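Local atomic coordinates of SusD-like protein BACOVA_02651 (Bacteroides ovatus, PDB entry 5E75), a protein that binds polysaccharide at the cell surface and probably captures xyloglucan before its transport into the periplasm for degradation. Residues Asn143-Leu148 and Asn505-Glu510; Gln291-Asp296 and Lys395-Ser400; Tyr364-Glu369 and Arg409-Glu414. All coordinates share one frame; numbering follows the deposited sequence.

In the fold
Interaction 3 is the core contact: two antiparallel helices, with every touching residue buried and charged groups gathered around a leucine. Interaction 2 is more exposed and joins two interhelical loops, largely through water and one isoleucine. The two belong together, since their centres are about 13 Å apart and the segment Lys395-Ser400 leads towards helix 404-415 that interaction 3 uses; Gln291 O probably accepts a hydrogen bond from Arg409 NE between them. Interaction 1 lies across the chain's centre from interaction 2, about 33 Å away at the nearest atoms. It ties a loop of the N-terminal part to one near the C-terminus, by one direct hydrogen bond from an asparagine amide, and leucine packing instead of charge.

Interaction 1: Asn143-Leu148 and Asn505-Glu510; sequences NPVRPL and NPLLNE
Asn505 ends helix 499-504 with an Asx turn that starts the 3-10 turn 506-509, and the same side chain grips the loop after helix 137-142. Its CB lies 4.0 Å from Pro144 O. CG stands anti to the backbone N (chi1 180°), which sends the amide towards Asn143-Leu148. One corner, OD1, turns back to its own segment and accepts from Leu507 N at 3.1 Å, with the donor well above the carbonyl plane; the same oxygen has Val145 CG1 against it at 3.5 Å. The other corner, Asn505 ND2, gives a nearly straight bond (172°) to Arg146 O, 2.9 Å long and lying in the plane of both groups, on a lone pair of the acceptor. An alanine here would lose both bonds and would probably loosen the turn as well as its hold on the loop from the N-terminal part of the chain. Beside the amide, Leu507 lays CD1 on the Arg146-Pro147 peptide link, 3.6 Å from Arg146 C, and crosses Val145 at about a right angle. Farther along, Leu148 and Leu508 cross at about a right angle, CD2 against CD2 at 3.6 Å, with Tyr497 and Pro512 also against Leu148. The loop is braced within itself: Asn143 OD1 accepts from Val145 N, a second Asx turn, and Arg146 NE binds Asn143 O in the guanidinium plane. One water bridges the two segments, accepting from Leu148 N at 2.9 Å and donating to Leu507 O at 2.8 Å.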
loop_
_atom_site.group_PDB
_atom_site.type_symbol
_atom_site.label_atom_id
_atom_site.label_comp_id
_atom_site.label_asym_id
_atom_site.label_seq_id
_atom_site.Cartn_x
_atom_site.Cartn_y
_atom_site.Cartn_z
ATOM N N ASN A 143 5.081 32.130 -0.262
ATOM C CA ASN A 143 4.311 32.162 0.974
ATOM C C ASN A 143 3.869 30.772 1.368
ATOM O O ASN A 143 2.905 30.243 0.805
ATOM C CB ASN A 143 3.099 33.071 0.875
ATOM C CG ASN A 143 2.379 33.231 2.214
ATOM O OD1 ASN A 143 2.876 32.813 3.279
ATOM N ND2 ASN A 143 1.202 33.846 2.168
ATOM N N PRO A 144 4.578 30.184 2.337
ATOM C CA PRO A 144 4.252 28.828 2.770
ATOM C C PRO A 144 2.996 28.779 3.623
ATOM O O PRO A 144 2.491 27.685 3.859
ATOM C CB PRO A 144 5.482 28.426 3.589
ATOM C CG PRO A 144 6.019 29.687 4.101
ATOM C CD PRO A 144 5.747 30.716 3.067
ATOM N N VAL A 145 2.490 29.921 4.073
ATOM C CA VAL A 145 1.259 29.939 4.871
ATOM C C VAL A 145 0.053 29.954 3.935
ATOM O O VAL A 145 -0.426 31.007 3.524
ATOM C CB VAL A 145 1.238 31.109 5.860
ATOM C CG1 VAL A 145 -0.041 31.076 6.703
ATOM C CG2 VAL A 145 2.484 31.054 6.753
ATOM N N ARG A 146 -0.384 28.749 3.575
ATOM C CA ARG A 146 -1.418 28.529 2.571
ATOM C C ARG A 146 -2.508 27.626 3.138
ATOM O O ARG A 146 -2.209 26.733 3.925
ATOM C CB ARG A 146 -0.807 27.839 1.348
ATOM C CG ARG A 146 0.331 28.606 0.689
ATOM C CD ARG A 146 -0.185 29.809 -0.066
ATOM N NE ARG A 146 0.899 30.542 -0.726
ATOM C CZ ARG A 146 0.736 31.339 -1.778
ATOM N NH1 ARG A 146 -0.467 31.505 -2.313
ATOM N NH2 ARG A 146 1.781 31.968 -2.302
ATOM N N PRO A 147 -3.765 27.833 2.711
ATOM C CA PRO A 147 -4.847 27.046 3.291
ATOM C C PRO A 147 -4.962 25.640 2.722
ATOM O O PRO A 147 -4.505 25.353 1.608
ATOM C CB PRO A 147 -6.093 27.847 2.910
ATOM C CG PRO A 147 -5.720 28.565 1.666
ATOM C CD PRO A 147 -4.274 28.889 1.811
ATOM N N LEU A 148 -5.571 24.774 3.517
ATOM C CA LEU A 148 -6.007 23.472 3.064
ATOM C C LEU A 148 -7.091 23.614 2.009
ATOM O O LEU A 148 -7.847 24.585 2.009
ATOM C CB LEU A 148 -6.587 22.709 4.246
ATOM C CG LEU A 148 -5.619 22.340 5.372
ATOM C CD1 LEU A 148 -6.398 22.033 6.648
ATOM C CD2 LEU A 148 -4.808 21.150 4.940
ATOM N N ASN A 505 2.783 26.585 9.485
ATOM C CA ASN A 505 1.601 26.999 8.723
ATOM C C ASN A 505 0.333 26.853 9.564
ATOM O O ASN A 505 -0.324 25.807 9.530
ATOM C CB ASN A 505 1.471 26.183 7.434
ATOM C CG ASN A 505 0.259 26.577 6.623
ATOM O OD1 ASN A 505 -0.407 27.560 6.937
ATOM N ND2 ASN A 505 -0.024 25.822 5.563
ATOM N N PRO A 506 -0.023 27.892 10.321
ATOM C CA PRO A 506 -1.209 27.777 11.183
ATOM C C PRO A 506 -2.528 27.560 10.441
ATOM O O PRO A 506 -3.532 27.238 11.089
ATOM C CB PRO A 506 -1.239 29.110 11.948
ATOM C CG PRO A 506 -0.215 29.981 11.309
ATOM C CD PRO A 506 0.751 29.116 10.593
ATOM N N LEU A 507 -2.547 27.713 9.121
ATOM C CA LEU A 507 -3.785 27.473 8.392
ATOM C C LEU A 507 -4.107 25.988 8.330
ATOM O O LEU A 507 -5.218 25.619 7.965
ATOM C CB LEU A 507 -3.743 28.081 6.989
ATOM C CG LEU A 507 -3.663 29.613 6.943
ATOM C CD1 LEU A 507 -3.613 30.118 5.515
ATOM C CD2 LEU A 507 -4.825 30.256 7.667
ATOM N N LEU A 508 -3.156 25.134 8.703
ATOM C CA LEU A 508 -3.446 23.711 8.827
ATOM C C LEU A 508 -4.472 23.456 9.941
ATOM O O LEU A 508 -5.112 22.408 9.960
ATOM C CB LEU A 508 -2.173 22.891 9.044
ATOM C CG LEU A 508 -1.197 22.861 7.863
ATOM C CD1 LEU A 508 0.035 22.057 8.245
ATOM C CD2 LEU A 508 -1.815 22.307 6.571
ATOM N N ASN A 509 -4.656 24.427 10.832
ATOM C CA ASN A 509 -5.684 24.349 11.878
ATOM C C ASN A 509 -6.978 25.083 11.528
ATOM O O ASN A 509 -7.883 25.181 12.361
ATOM C CB ASN A 509 -5.148 24.923 13.194
ATOM C CG ASN A 509 -4.404 23.901 14.033
ATOM O OD1 ASN A 509 -4.634 22.699 13.929
ATOM N ND2 ASN A 509 -3.513 24.389 14.887
ATOM N N GLU A 510 -7.084 25.574 10.297
ATOM C CA GLU A 510 -8.241 26.348 9.866
ATOM C C GLU A 510 -9.009 25.581 8.806
ATOM O O GLU A 510 -8.497 24.624 8.229
ATOM C CB GLU A 510 -7.794 27.700 9.312
ATOM C CG GLU A 510 -7.057 28.568 10.341
ATOM C CD GLU A 510 -7.933 28.917 11.528
ATOM O OE1 GLU A 510 -9.151 29.101 11.330
ATOM O OE2 GLU A 510 -7.408 28.991 12.659
HETATM O O HOH W 1 -6.945 26.035 5.802
#

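Interaction 2: Gln291-Asp296 and Lys395-Ser400; sequences QYELAD and KINKKS
Ile396 lays its CG2 methyl over the end of the type I beta turn Glu293-Asp296, 3.6 Å from Ala295 O, and also touches Ala295 CB at 3.8 Å. A beta turn and a helix end meet here: that turn, closed by Asp296 N to Glu293 O and leading into helix 297-303, and the Schellman motif at Lys395 that finishes helix 382-393. With chi1 at 66°, CG1 of Ile396 occupies the crowded position between backbone N and carbonyl carbon. This leaves CG2 to the turn, while CD1 reaches towards the carboxylates, 4.1 Å from Glu293 OE1. Asp296 flanks the isoleucine with CB near CG2, its own carboxylate being paired with Arg299. Glu293 extends beyond CG across Ile396 at about a right angle, and Arg391 of helix 382-393 makes a salt bridge to OE2. What joins Glu293 to Asn397 and Lys399 is water. Its OE1 and Asn397 OD1 are both acceptors, 4.0 Å apart, and two separate waters lie between them, each donating to both oxygens. That arrangement lets two acceptor oxygens lie near each other without direct contact. The Asn397 amide is steadied by its other end, ND2 giving a bond to Lys398 O from above the carbonyl plane. Lys399 stops short of a salt bridge, NZ lying 4.5 Å from Glu293 OE2, although the opposite charges probably still attract. A third water bridges the pair: it accepts from Lys399 NZ at 3.0 Å and donates to Glu293 OE2 at 2.6 Å.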
loop_
_atom_site.group_PDB
_atom_site.type_symbol
_atom_site.label_atom_id
_atom_site.label_comp_id
_atom_site.label_asym_id
_atom_site.label_seq_id
_atom_site.Cartn_x
_atom_site.Cartn_y
_atom_site.Cartn_z
ATOM N N GLN A 291 -7.812 -13.918 9.076
ATOM C CA GLN A 291 -8.432 -13.613 7.786
ATOM C C GLN A 291 -8.115 -14.678 6.743
ATOM O O GLN A 291 -8.905 -14.902 5.819
ATOM C CB GLN A 291 -7.996 -12.241 7.240
ATOM C CG GLN A 291 -8.314 -11.068 8.147
ATOM C CD GLN A 291 -9.746 -11.041 8.587
ATOM O OE1 GLN A 291 -10.051 -11.171 9.778
ATOM N NE2 GLN A 291 -10.637 -10.891 7.644
ATOM N N TYR A 292 -6.960 -15.323 6.848
ATOM C CA TYR A 292 -6.622 -16.359 5.882
ATOM C C TYR A 292 -7.503 -17.582 6.094
ATOM O O TYR A 292 -7.517 -18.184 7.167
ATOM C CB TYR A 292 -5.146 -16.755 5.978
ATOM C CG TYR A 292 -4.209 -15.586 5.768
ATOM C CD1 TYR A 292 -3.893 -15.132 4.492
ATOM C CD2 TYR A 292 -3.665 -14.919 6.855
ATOM C CE1 TYR A 292 -3.054 -14.031 4.300
ATOM C CE2 TYR A 292 -2.832 -13.815 6.676
ATOM C CZ TYR A 292 -2.527 -13.391 5.402
ATOM O OH TYR A 292 -1.705 -12.295 5.236
ATOM N N GLU A 293 -8.223 -17.958 5.051
ATOM C CA GLU A 293 -8.978 -19.204 5.087
ATOM C C GLU A 293 -8.003 -20.359 5.232
ATOM O O GLU A 293 -6.839 -20.258 4.866
ATOM C CB GLU A 293 -9.822 -19.316 3.819
ATOM C CG GLU A 293 -10.893 -18.213 3.773
ATOM C CD GLU A 293 -11.664 -18.125 2.472
ATOM O OE1 GLU A 293 -11.784 -19.141 1.772
ATOM O OE2 GLU A 293 -12.151 -17.014 2.149
ATOM N N LEU A 294 -8.473 -21.461 5.800
ATOM C CA LEU A 294 -7.613 -22.603 6.085
ATOM C C LEU A 294 -6.837 -23.065 4.855
ATOM O O LEU A 294 -5.648 -23.380 4.962
ATOM C CB LEU A 294 -8.435 -23.753 6.656
ATOM C CG LEU A 294 -7.675 -25.018 7.061
ATOM C CD1 LEU A 294 -6.541 -24.727 8.029
ATOM C CD2 LEU A 294 -8.683 -25.974 7.678
ATOM N N ALA A 295 -7.488 -23.048 3.696
ATOM C CA ALA A 295 -6.874 -23.479 2.458
ATOM C C ALA A 295 -5.894 -22.457 1.889
ATOM O O ALA A 295 -5.116 -22.800 1.010
ATOM C CB ALA A 295 -7.943 -23.792 1.428
ATOM N N ASP A 296 -5.916 -21.224 2.403
ATOM C CA ASP A 296 -5.152 -20.094 1.815
ATOM C C ASP A 296 -3.735 -20.019 2.376
ATOM O O ASP A 296 -3.264 -18.950 2.779
ATOM C CB ASP A 296 -5.921 -18.794 2.080
ATOM C CG ASP A 296 -5.499 -17.619 1.205
ATOM O OD1 ASP A 296 -4.734 -17.791 0.261
ATOM O OD2 ASP A 296 -5.994 -16.519 1.504
ATOM N N LYS A 395 -5.171 -20.513 -5.293
ATOM C CA LYS A 395 -5.484 -21.950 -5.254
ATOM C C LYS A 395 -6.534 -22.289 -4.187
ATOM O O LYS A 395 -6.492 -23.353 -3.568
ATOM C CB LYS A 395 -4.218 -22.799 -5.109
ATOM C CG LYS A 395 -3.039 -22.404 -6.014
ATOM C CD LYS A 395 -3.322 -22.522 -7.499
ATOM C CE LYS A 395 -2.078 -22.197 -8.367
ATOM N NZ LYS A 395 -1.942 -20.752 -8.834
ATOM N N ILE A 396 -7.490 -21.388 -3.985
ATOM C CA ILE A 396 -8.632 -21.649 -3.129
ATOM C C ILE A 396 -9.944 -21.559 -3.917
ATOM O O ILE A 396 -9.976 -21.132 -5.079
ATOM C CB ILE A 396 -8.646 -20.731 -1.874
ATOM C CG1 ILE A 396 -8.857 -19.253 -2.243
ATOM C CG2 ILE A 396 -7.350 -20.935 -1.078
ATOM C CD1 ILE A 396 -8.963 -18.360 -1.028
ATOM N N ASN A 397 -11.026 -21.989 -3.290
ATOM C CA ASN A 397 -12.294 -22.108 -3.987
ATOM C C ASN A 397 -12.835 -20.781 -4.488
ATOM O O ASN A 397 -12.699 -19.745 -3.837
ATOM C CB ASN A 397 -13.339 -22.769 -3.081
ATOM C CG ASN A 397 -13.704 -21.905 -1.882
ATOM O OD1 ASN A 397 -13.006 -21.902 -0.872
ATOM N ND2 ASN A 397 -14.806 -21.173 -1.988
ATOM N N LYS A 398 -13.458 -20.826 -5.655
ATOM C CA LYS A 398 -14.188 -19.683 -6.170
ATOM C C LYS A 398 -15.498 -19.522 -5.408
ATOM O O LYS A 398 -16.020 -20.483 -4.819
ATOM C CB LYS A 398 -14.453 -19.848 -7.664
ATOM C CG LYS A 398 -13.199 -19.913 -8.493
ATOM C CD LYS A 398 -13.513 -20.094 -9.965
ATOM C CE LYS A 398 -12.257 -20.167 -10.796
ATOM N NZ LYS A 398 -12.578 -20.556 -12.196
ATOM N N LYS A 399 -16.021 -18.305 -5.402
ATOM C CA LYS A 399 -17.295 -18.001 -4.769
ATOM C C LYS A 399 -18.371 -17.771 -5.832
ATOM O O LYS A 399 -18.130 -17.115 -6.840
ATOM C CB LYS A 399 -17.147 -16.778 -3.865
ATOM C CG LYS A 399 -16.260 -17.044 -2.655
ATOM C CD LYS A 399 -16.169 -15.835 -1.740
ATOM C CE LYS A 399 -15.483 -16.164 -0.437
ATOM N NZ LYS A 399 -16.306 -17.049 0.412
ATOM N N SER A 400 -19.565 -18.322 -5.601
ATOM C CA SER A 400 -20.671 -18.180 -6.548
ATOM C C SER A 400 -21.393 -16.856 -6.369
ATOM O O SER A 400 -22.154 -16.437 -7.236
ATOM C CB SER A 400 -21.669 -19.334 -6.386
ATOM O OG SER A 400 -22.111 -19.401 -5.053
HETATM O O HOH W 2 -10.868 -21.777 1.266
HETATM O O HOH W 3 -14.648 -16.808 2.902
HETATM O O HOH W 4 -14.352 -20.541 1.549
#

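Interaction 3: Tyr364-Glu369 and Arg409-Glu414; sequences YLTYAE and RERRVE
Helices 360-372 and 404-415 run antiparallel here, their local axes 172° apart in direction and 11.1 Å at closest approach, a spacing wide enough for long side chains to lie between them. Apolar packing centres on Leu365. Its CD1 rests 3.7 Å from Arg411 CG, the two side chains sliding past each other in opposite directions. CD2 meets Glu410 CG at 4.0 Å, so the leucine touches the aliphatic stems of charged residues and leaves their polar ends to other partners. Phe387 of helix 382-393 packs on Leu365 too.

The polar link is a water. It accepts from Arg411 NH1 at 2.9 Å, donates to Glu369 OE1 at 2.7 Å and makes a weak bond to Leu365 O, so it spans both helices. A bend at chi3 (70°) turns the guanidinium towards the neighbouring helix, where Thr366 N lies at its edge and Thr366 OG1 approaches NH1 obliquely at 3.5 Å, though the main polar partner of this hydroxyl is Asp362.

Charge pairing accounts for most of the buried ionic ends. Arg411 NH2 forms salt bridges with Asp424 and Asp362, while Glu369 OE2 has a salt bridge from Arg203 and a hydrogen bond from Trp428 NE1. Glu410 pairs with Arg299 and Arg391, and Glu414 with Arg299, Arg359 and Arg393. Such close pairing would be expected to keep these acids ionised despite their burial. Antiparallel helices packed side by side in this way are consistent with the TPR-like helical framework of the SusD family.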
loop_
_atom_site.group_PDB
_atom_site.type_symbol
_atom_site.label_atom_id
_atom_site.label_comp_id
_atom_site.label_asym_id
_atom_site.label_seq_id
_atom_site.Cartn_x
_atom_site.Cartn_y
_atom_site.Cartn_z
ATOM N N TYR A 364 -8.455 -6.123 -10.428
ATOM C CA TYR A 364 -9.467 -7.192 -10.459
ATOM C C TYR A 364 -10.466 -7.020 -9.325
ATOM O O TYR A 364 -11.684 -7.091 -9.529
ATOM C CB TYR A 364 -8.815 -8.583 -10.350
ATOM C CG TYR A 364 -8.131 -9.115 -11.611
ATOM C CD1 TYR A 364 -7.806 -8.283 -12.671
ATOM C CD2 TYR A 364 -7.820 -10.469 -11.736
ATOM C CE1 TYR A 364 -7.194 -8.790 -13.815
ATOM C CE2 TYR A 364 -7.212 -10.962 -12.863
ATOM C CZ TYR A 364 -6.897 -10.127 -13.901
ATOM O OH TYR A 364 -6.317 -10.695 -15.016
ATOM N N LEU A 365 -9.965 -6.824 -8.113
ATOM C CA LEU A 365 -10.848 -6.700 -6.966
ATOM C C LEU A 365 -11.638 -5.393 -6.977
ATOM O O LEU A 365 -12.790 -5.355 -6.552
ATOM C CB LEU A 365 -10.068 -6.856 -5.642
ATOM C CG LEU A 365 -9.443 -8.229 -5.417
ATOM C CD1 LEU A 365 -8.606 -8.231 -4.160
ATOM C CD2 LEU A 365 -10.471 -9.304 -5.330
ATOM N N THR A 366 -11.020 -4.325 -7.476
ATOM C CA THR A 366 -11.714 -3.038 -7.643
ATOM C C THR A 366 -12.872 -3.156 -8.627
ATOM O O THR A 366 -13.967 -2.648 -8.381
ATOM C CB THR A 366 -10.719 -1.938 -8.097
ATOM O OG1 THR A 366 -9.781 -1.711 -7.041
ATOM C CG2 THR A 366 -11.392 -0.602 -8.418
ATOM N N TYR A 367 -12.645 -3.850 -9.730
ATOM C CA TYR A 367 -13.708 -4.076 -10.696
ATOM C C TYR A 367 -14.870 -4.837 -10.036
ATOM O O TYR A 367 -16.037 -4.457 -10.180
ATOM C CB TYR A 367 -13.150 -4.854 -11.892
ATOM C CG TYR A 367 -14.109 -5.080 -13.048
ATOM C CD1 TYR A 367 -15.187 -4.238 -13.276
ATOM C CD2 TYR A 367 -13.907 -6.134 -13.918
ATOM C CE1 TYR A 367 -16.058 -4.454 -14.339
ATOM C CE2 TYR A 367 -14.772 -6.360 -14.980
ATOM C CZ TYR A 367 -15.841 -5.513 -15.182
ATOM O OH TYR A 367 -16.700 -5.748 -16.238
ATOM N N ALA A 368 -14.557 -5.891 -9.285
ATOM C CA ALA A 368 -15.591 -6.655 -8.606
ATOM C C ALA A 368 -16.415 -5.779 -7.672
ATOM O O ALA A 368 -17.649 -5.855 -7.640
ATOM C CB ALA A 368 -14.980 -7.827 -7.829
ATOM N N GLU A 369 -15.745 -4.936 -6.893
ATOM C CA GLU A 369 -16.434 -4.094 -5.924
ATOM C C GLU A 369 -17.303 -3.061 -6.639
ATOM O O GLU A 369 -18.408 -2.727 -6.189
ATOM C CB GLU A 369 -15.423 -3.422 -4.970
ATOM C CG GLU A 369 -16.044 -2.652 -3.827
ATOM C CD GLU A 369 -15.031 -2.120 -2.811
ATOM O OE1 GLU A 369 -13.857 -2.529 -2.851
ATOM O OE2 GLU A 369 -15.440 -1.318 -1.947
ATOM N N ARG A 409 -12.430 -9.000 3.132
ATOM C CA ARG A 409 -11.550 -10.072 3.556
ATOM C C ARG A 409 -10.552 -10.393 2.465
ATOM O O ARG A 409 -9.377 -10.583 2.741
ATOM C CB ARG A 409 -12.364 -11.325 3.913
ATOM C CG ARG A 409 -11.554 -12.447 4.547
ATOM C CD ARG A 409 -12.447 -13.606 4.943
ATOM N NE ARG A 409 -11.706 -14.554 5.753
ATOM C CZ ARG A 409 -12.226 -15.584 6.408
ATOM N NH1 ARG A 409 -13.519 -15.833 6.350
ATOM N NH2 ARG A 409 -11.436 -16.353 7.132
ATOM N N GLU A 410 -11.025 -10.448 1.228
ATOM C CA GLU A 410 -10.188 -10.820 0.105
ATOM C C GLU A 410 -9.076 -9.800 -0.099
ATOM O O GLU A 410 -7.924 -10.171 -0.348
ATOM C CB GLU A 410 -11.003 -10.990 -1.187
ATOM C CG GLU A 410 -10.287 -11.853 -2.235
ATOM C CD GLU A 410 -10.077 -13.284 -1.777
ATOM O OE1 GLU A 410 -10.878 -13.773 -0.935
ATOM O OE2 GLU A 410 -9.123 -13.922 -2.264
ATOM N N ARG A 411 -9.401 -8.511 0.016
ATOM C CA ARG A 411 -8.376 -7.492 -0.126
ATOM C C ARG A 411 -7.351 -7.579 1.001
ATOM O O ARG A 411 -6.148 -7.460 0.753
ATOM C CB ARG A 411 -8.993 -6.096 -0.205
ATOM C CG ARG A 411 -9.726 -5.840 -1.508
ATOM C CD ARG A 411 -10.213 -4.402 -1.607
ATOM N NE ARG A 411 -9.096 -3.493 -1.789
ATOM C CZ ARG A 411 -8.558 -3.162 -2.959
ATOM N NH1 ARG A 411 -9.074 -3.560 -4.106
ATOM N NH2 ARG A 411 -7.503 -2.354 -2.996
ATOM N N ARG A 412 -7.788 -7.775 2.237
ATOM C CA ARG A 412 -6.836 -7.872 3.338
ATOM C C ARG A 412 -5.812 -8.970 3.092
ATOM O O ARG A 412 -4.607 -8.745 3.289
ATOM C CB ARG A 412 -7.548 -8.082 4.681
ATOM C CG ARG A 412 -8.291 -6.856 5.180
ATOM C CD ARG A 412 -8.850 -7.013 6.586
ATOM N NE ARG A 412 -7.766 -7.106 7.563
ATOM C CZ ARG A 412 -7.906 -7.489 8.833
ATOM N NH1 ARG A 412 -9.094 -7.833 9.333
ATOM N NH2 ARG A 412 -6.832 -7.559 9.610
ATOM N N VAL A 413 -6.270 -10.159 2.678
ATOM C CA VAL A 413 -5.363 -11.272 2.478
ATOM C C VAL A 413 -4.546 -11.154 1.188
ATOM O O VAL A 413 -3.413 -11.613 1.142
ATOM C CB VAL A 413 -6.054 -12.679 2.557
ATOM C CG1 VAL A 413 -6.679 -12.931 3.921
ATOM C CG2 VAL A 413 -7.094 -12.862 1.513
ATOM N N GLU A 414 -5.088 -10.534 0.158
ATOM C CA GLU A 414 -4.315 -10.334 -1.060
ATOM C C GLU A 414 -3.189 -9.334 -0.828
ATOM O O GLU A 414 -2.091 -9.509 -1.374
ATOM C CB GLU A 414 -5.228 -9.881 -2.197
ATOM C CG GLU A 414 -4.528 -9.728 -3.545
ATOM C CD GLU A 414 -3.962 -11.003 -4.113
ATOM O OE1 GLU A 414 -4.415 -12.114 -3.733
ATOM O OE2 GLU A 414 -3.065 -10.902 -4.983
HETATM O O HOH W 5 -11.994 -3.923 -4.251
#